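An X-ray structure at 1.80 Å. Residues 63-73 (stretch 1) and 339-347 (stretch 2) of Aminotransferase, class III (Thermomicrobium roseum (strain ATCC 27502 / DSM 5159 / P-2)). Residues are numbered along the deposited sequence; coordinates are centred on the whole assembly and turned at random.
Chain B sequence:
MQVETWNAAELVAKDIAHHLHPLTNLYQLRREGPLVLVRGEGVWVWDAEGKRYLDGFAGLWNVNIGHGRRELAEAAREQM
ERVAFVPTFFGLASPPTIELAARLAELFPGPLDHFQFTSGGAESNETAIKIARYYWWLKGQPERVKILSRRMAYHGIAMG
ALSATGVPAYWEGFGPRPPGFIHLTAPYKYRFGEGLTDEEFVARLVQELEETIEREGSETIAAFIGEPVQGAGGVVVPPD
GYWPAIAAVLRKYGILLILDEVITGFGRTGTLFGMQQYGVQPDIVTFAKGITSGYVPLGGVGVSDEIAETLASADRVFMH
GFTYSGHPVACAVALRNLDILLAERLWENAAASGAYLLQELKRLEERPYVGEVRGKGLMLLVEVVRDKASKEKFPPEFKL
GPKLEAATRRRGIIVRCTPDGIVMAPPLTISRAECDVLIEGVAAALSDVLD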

# COMPACT_ATOMS: atom_id res chain seq x y z
N VAL B 63 10.28 -1.84 -13.97
CA VAL B 63 11.68 -1.40 -14.03
C VAL B 63 11.93 -0.76 -15.39
O VAL B 63 12.61 -1.34 -16.25
CB VAL B 63 12.66 -2.56 -13.75
CG1 VAL B 63 14.07 -2.02 -13.58
CG2 VAL B 63 12.23 -3.31 -12.50
N ASN B 64 11.37 0.43 -15.60
CA ASN B 64 11.34 1.04 -16.92
C ASN B 64 12.73 1.46 -17.40
O ASN B 64 13.08 1.23 -18.56
CB ASN B 64 10.37 2.22 -16.93
CG ASN B 64 8.93 1.77 -16.84
OD1 ASN B 64 8.64 0.61 -16.54
ND2 ASN B 64 8.01 2.70 -17.09
N ILE B 65 13.53 2.09 -16.54
CA ILE B 65 14.85 2.56 -16.96
C ILE B 65 15.94 1.52 -16.77
O ILE B 65 17.11 1.80 -17.04
CB ILE B 65 15.26 3.86 -16.24
CG1 ILE B 65 15.62 3.59 -14.78
CG2 ILE B 65 14.17 4.91 -16.36
CD1 ILE B 65 16.25 4.78 -14.08
N GLY B 66 15.59 0.31 -16.33
CA GLY B 66 16.55 -0.76 -16.18
C GLY B 66 17.19 -0.80 -14.81
O GLY B 66 17.07 0.11 -13.99
N HIS B 67 17.89 -1.91 -14.56
CA HIS B 67 18.56 -2.12 -13.29
C HIS B 67 19.91 -1.40 -13.25
O HIS B 67 20.48 -1.05 -14.29
CB HIS B 67 18.77 -3.61 -13.02
CG HIS B 67 17.51 -4.42 -13.04
ND1 HIS B 67 16.60 -4.41 -12.01
CD2 HIS B 67 17.03 -5.30 -13.96
CE1 HIS B 67 15.60 -5.23 -12.29
NE2 HIS B 67 15.84 -5.78 -13.47
N GLY B 68 20.41 -1.20 -12.04
CA GLY B 68 21.77 -0.73 -11.84
C GLY B 68 22.03 0.74 -12.04
O GLY B 68 23.18 1.12 -12.29
N ARG B 69 21.02 1.59 -11.94
CA ARG B 69 21.21 3.03 -12.11
C ARG B 69 21.71 3.62 -10.80
O ARG B 69 20.94 3.78 -9.85
CB ARG B 69 19.91 3.69 -12.56
CG ARG B 69 19.40 3.15 -13.89
CD ARG B 69 20.06 3.85 -15.07
NE ARG B 69 19.35 3.59 -16.31
CZ ARG B 69 19.46 4.34 -17.41
NH1 ARG B 69 20.27 5.39 -17.42
NH2 ARG B 69 18.77 4.03 -18.50
N ARG B 70 23.01 3.95 -10.75
CA ARG B 70 23.60 4.51 -9.54
C ARG B 70 23.05 5.88 -9.19
O ARG B 70 23.13 6.29 -8.03
CB ARG B 70 25.13 4.57 -9.69
CG ARG B 70 25.78 3.20 -9.80
CD ARG B 70 27.23 3.22 -9.35
NE ARG B 70 28.00 4.31 -9.94
CZ ARG B 70 29.05 4.89 -9.36
NH1 ARG B 70 29.44 4.50 -8.16
NH2 ARG B 70 29.69 5.87 -9.98
N GLU B 71 22.51 6.61 -10.17
CA GLU B 71 21.94 7.93 -9.88
C GLU B 71 20.78 7.82 -8.90
O GLU B 71 20.68 8.62 -7.96
CB GLU B 71 21.48 8.59 -11.18
CG GLU B 71 22.60 8.84 -12.19
CD GLU B 71 22.73 7.72 -13.20
OE1 GLU B 71 22.46 6.55 -12.85
OE2 GLU B 71 23.11 8.01 -14.36
N LEU B 72 19.90 6.84 -9.09
CA LEU B 72 18.77 6.66 -8.19
C LEU B 72 19.24 6.24 -6.80
O LEU B 72 18.69 6.69 -5.79
CB LEU B 72 17.79 5.65 -8.77
CG LEU B 72 16.73 6.17 -9.76
CD1 LEU B 72 17.34 6.98 -10.90
CD2 LEU B 72 15.90 5.02 -10.32
N ALA B 73 20.26 5.37 -6.74
CA ALA B 73 20.82 4.98 -5.46
C ALA B 73 21.40 6.18 -4.72
O ALA B 73 21.23 6.32 -3.51
CB ALA B 73 21.89 3.90 -5.66
N ASP B 339 14.09 12.43 -14.39
CA ASP B 339 15.20 13.07 -15.10
C ASP B 339 15.76 12.15 -16.17
O ASP B 339 15.91 12.54 -17.33
CB ASP B 339 16.30 13.46 -14.11
CG ASP B 339 15.90 14.57 -13.17
OD1 ASP B 339 14.89 15.24 -13.44
OD2 ASP B 339 16.61 14.77 -12.16
N ILE B 340 16.03 10.90 -15.79
CA ILE B 340 16.60 9.95 -16.74
C ILE B 340 15.61 9.60 -17.84
O ILE B 340 15.97 9.54 -19.02
CB ILE B 340 17.09 8.69 -16.00
CG1 ILE B 340 18.24 9.06 -15.05
CG2 ILE B 340 17.55 7.63 -16.99
CD1 ILE B 340 18.76 7.90 -14.24
N LEU B 341 14.35 9.37 -17.48
CA LEU B 341 13.33 8.98 -18.46
C LEU B 341 13.12 10.06 -19.50
O LEU B 341 13.05 9.78 -20.71
CB LEU B 341 12.02 8.65 -17.74
CG LEU B 341 10.94 7.87 -18.48
CD1 LEU B 341 11.36 6.43 -18.71
CD2 LEU B 341 9.62 7.93 -17.72
N LEU B 342 13.00 11.32 -19.06
CA LEU B 342 12.80 12.42 -20.00
C LEU B 342 14.06 12.69 -20.82
O LEU B 342 13.98 12.88 -22.04
CB LEU B 342 12.38 13.68 -19.24
CG LEU B 342 11.06 13.60 -18.46
CD1 LEU B 342 10.85 14.86 -17.64
CD2 LEU B 342 9.89 13.36 -19.39
N ALA B 343 15.22 12.71 -20.17
CA ALA B 343 16.46 13.01 -20.89
C ALA B 343 16.75 11.98 -21.96
O ALA B 343 17.15 12.33 -23.08
CB ALA B 343 17.63 13.11 -19.90
N GLU B 344 16.54 10.70 -21.65
CA GLU B 344 16.78 9.64 -22.62
C GLU B 344 15.57 9.40 -23.52
O GLU B 344 15.68 8.62 -24.47
CB GLU B 344 17.18 8.35 -21.90
CG GLU B 344 18.45 8.50 -21.08
CD GLU B 344 18.91 7.20 -20.45
OE1 GLU B 344 18.27 6.16 -20.69
OE2 GLU B 344 19.91 7.23 -19.70
N ARG B 345 14.45 10.06 -23.25
CA ARG B 345 13.25 9.97 -24.07
C ARG B 345 12.87 8.51 -24.33
O ARG B 345 12.66 8.08 -25.47
CB ARG B 345 13.44 10.75 -25.37
CG ARG B 345 13.64 12.25 -25.14
CD ARG B 345 13.70 13.01 -26.44
NE ARG B 345 12.35 13.27 -26.91
CZ ARG B 345 11.50 14.14 -26.35
NH1 ARG B 345 10.29 14.27 -26.85
NH2 ARG B 345 11.86 14.87 -25.31
N LEU B 346 12.76 7.75 -23.23
CA LEU B 346 12.56 6.28 -23.25
C LEU B 346 11.27 5.88 -23.98
O LEU B 346 11.20 4.73 -24.45
CB LEU B 346 12.60 5.73 -21.82
CG LEU B 346 13.96 5.80 -21.14
CD1 LEU B 346 13.93 5.07 -19.80
CD2 LEU B 346 15.04 5.22 -22.03
N TRP B 347 10.29 6.78 -24.04
CA TRP B 347 9.03 6.45 -24.75
C TRP B 347 9.35 6.13 -26.22
O TRP B 347 8.63 5.30 -26.81
CB TRP B 347 7.98 7.56 -24.61
CG TRP B 347 8.48 8.92 -25.00
CD1 TRP B 347 8.48 9.46 -26.25
CD2 TRP B 347 9.05 9.91 -24.13
NE1 TRP B 347 9.01 10.73 -26.22
CE2 TRP B 347 9.37 11.03 -24.93
CE3 TRP B 347 9.32 9.96 -22.76
CZ2 TRP B 347 9.95 12.18 -24.41
CZ3 TRP B 347 9.89 11.10 -22.24
CH2 TRP B 347 10.20 12.20 -23.05

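A loop leading into a helix (residues 63-73) packs against the last part of a second helix, the turn after it and the start of the next helix (339-347), burying 327 Å² summed over both sides. The contact joins a small apolar cluster to a two-pronged salt bridge. Ile340 gives up the most area and sits at the junction of the two. With chi1 m and chi2 t its side chain is extended, so that CD1 reaches Leu72 CD1 at 3.7 Å and Ile65 CD1 at 4.0 Å, while its other branch, CG2, lies over one face of the Arg69 guanidinium, 3.5 Å from Arg69 NH1. The branched aliphatic side chain suits this place, filling the space between the apolar cluster and the guanidinium face.

Ile65 answers from the loop. Its chi1 is p (72°) and chi2 is t, which sends the two branches apart: CD1 goes to Ile340, whereas CG2 meets Leu346 CD1 at 3.5 Å and Leu341 CD1 at 4.0 Å. Leu341 starts sideways from its helix, but chi1 t and chi2 p bring its end nearer to the loop; Leu346, m and t, points toward it from the outset. Leu72 likewise leaves its backbone sideways, and its chi1 of -86° with chi2 p carries CD1 to Ile340. All five of these aliphatic residues are buried, as suits side chains with no polar group to satisfy.

Arg69 closes the polar side. Chi1 and chi2 are both m, folding the chain back toward its own loop, and chi3 t then extends it so that the guanidinium serves two partners. NE and NH2 donate to the carbonyl of Ile65, with NE to Ile65 O at 3.0 Å and NH2 to Ile65 O at 3.1 Å, fixing the group beside the loop. Across the interface, NH1 donates to Glu344 OE2 at 3.0 Å and NH2 to Glu344 OE1 at 3.1 Å. Glu344 is m, t with chi3 near 3°, an extended chain that presents both carboxylate oxygens to the arginine; OE2 lies at the guanidinium edge, near its plane, leaving a face to Ile340. The charged pair thus lies beside the aliphatic cluster, with Glu344 exposed and Arg69 partly so.

Beyond Glu344, Arg345 turns to positive phi (50°), and Leu346 N bonds back to Leu341 O at 3.2 Å, holding together the two leucines that meet Ile65. In the loop, Gly66 at phi 91° and psi 169° has backbone angles that would jam a CB against the preceding carbonyl oxygen, so glycine fits there.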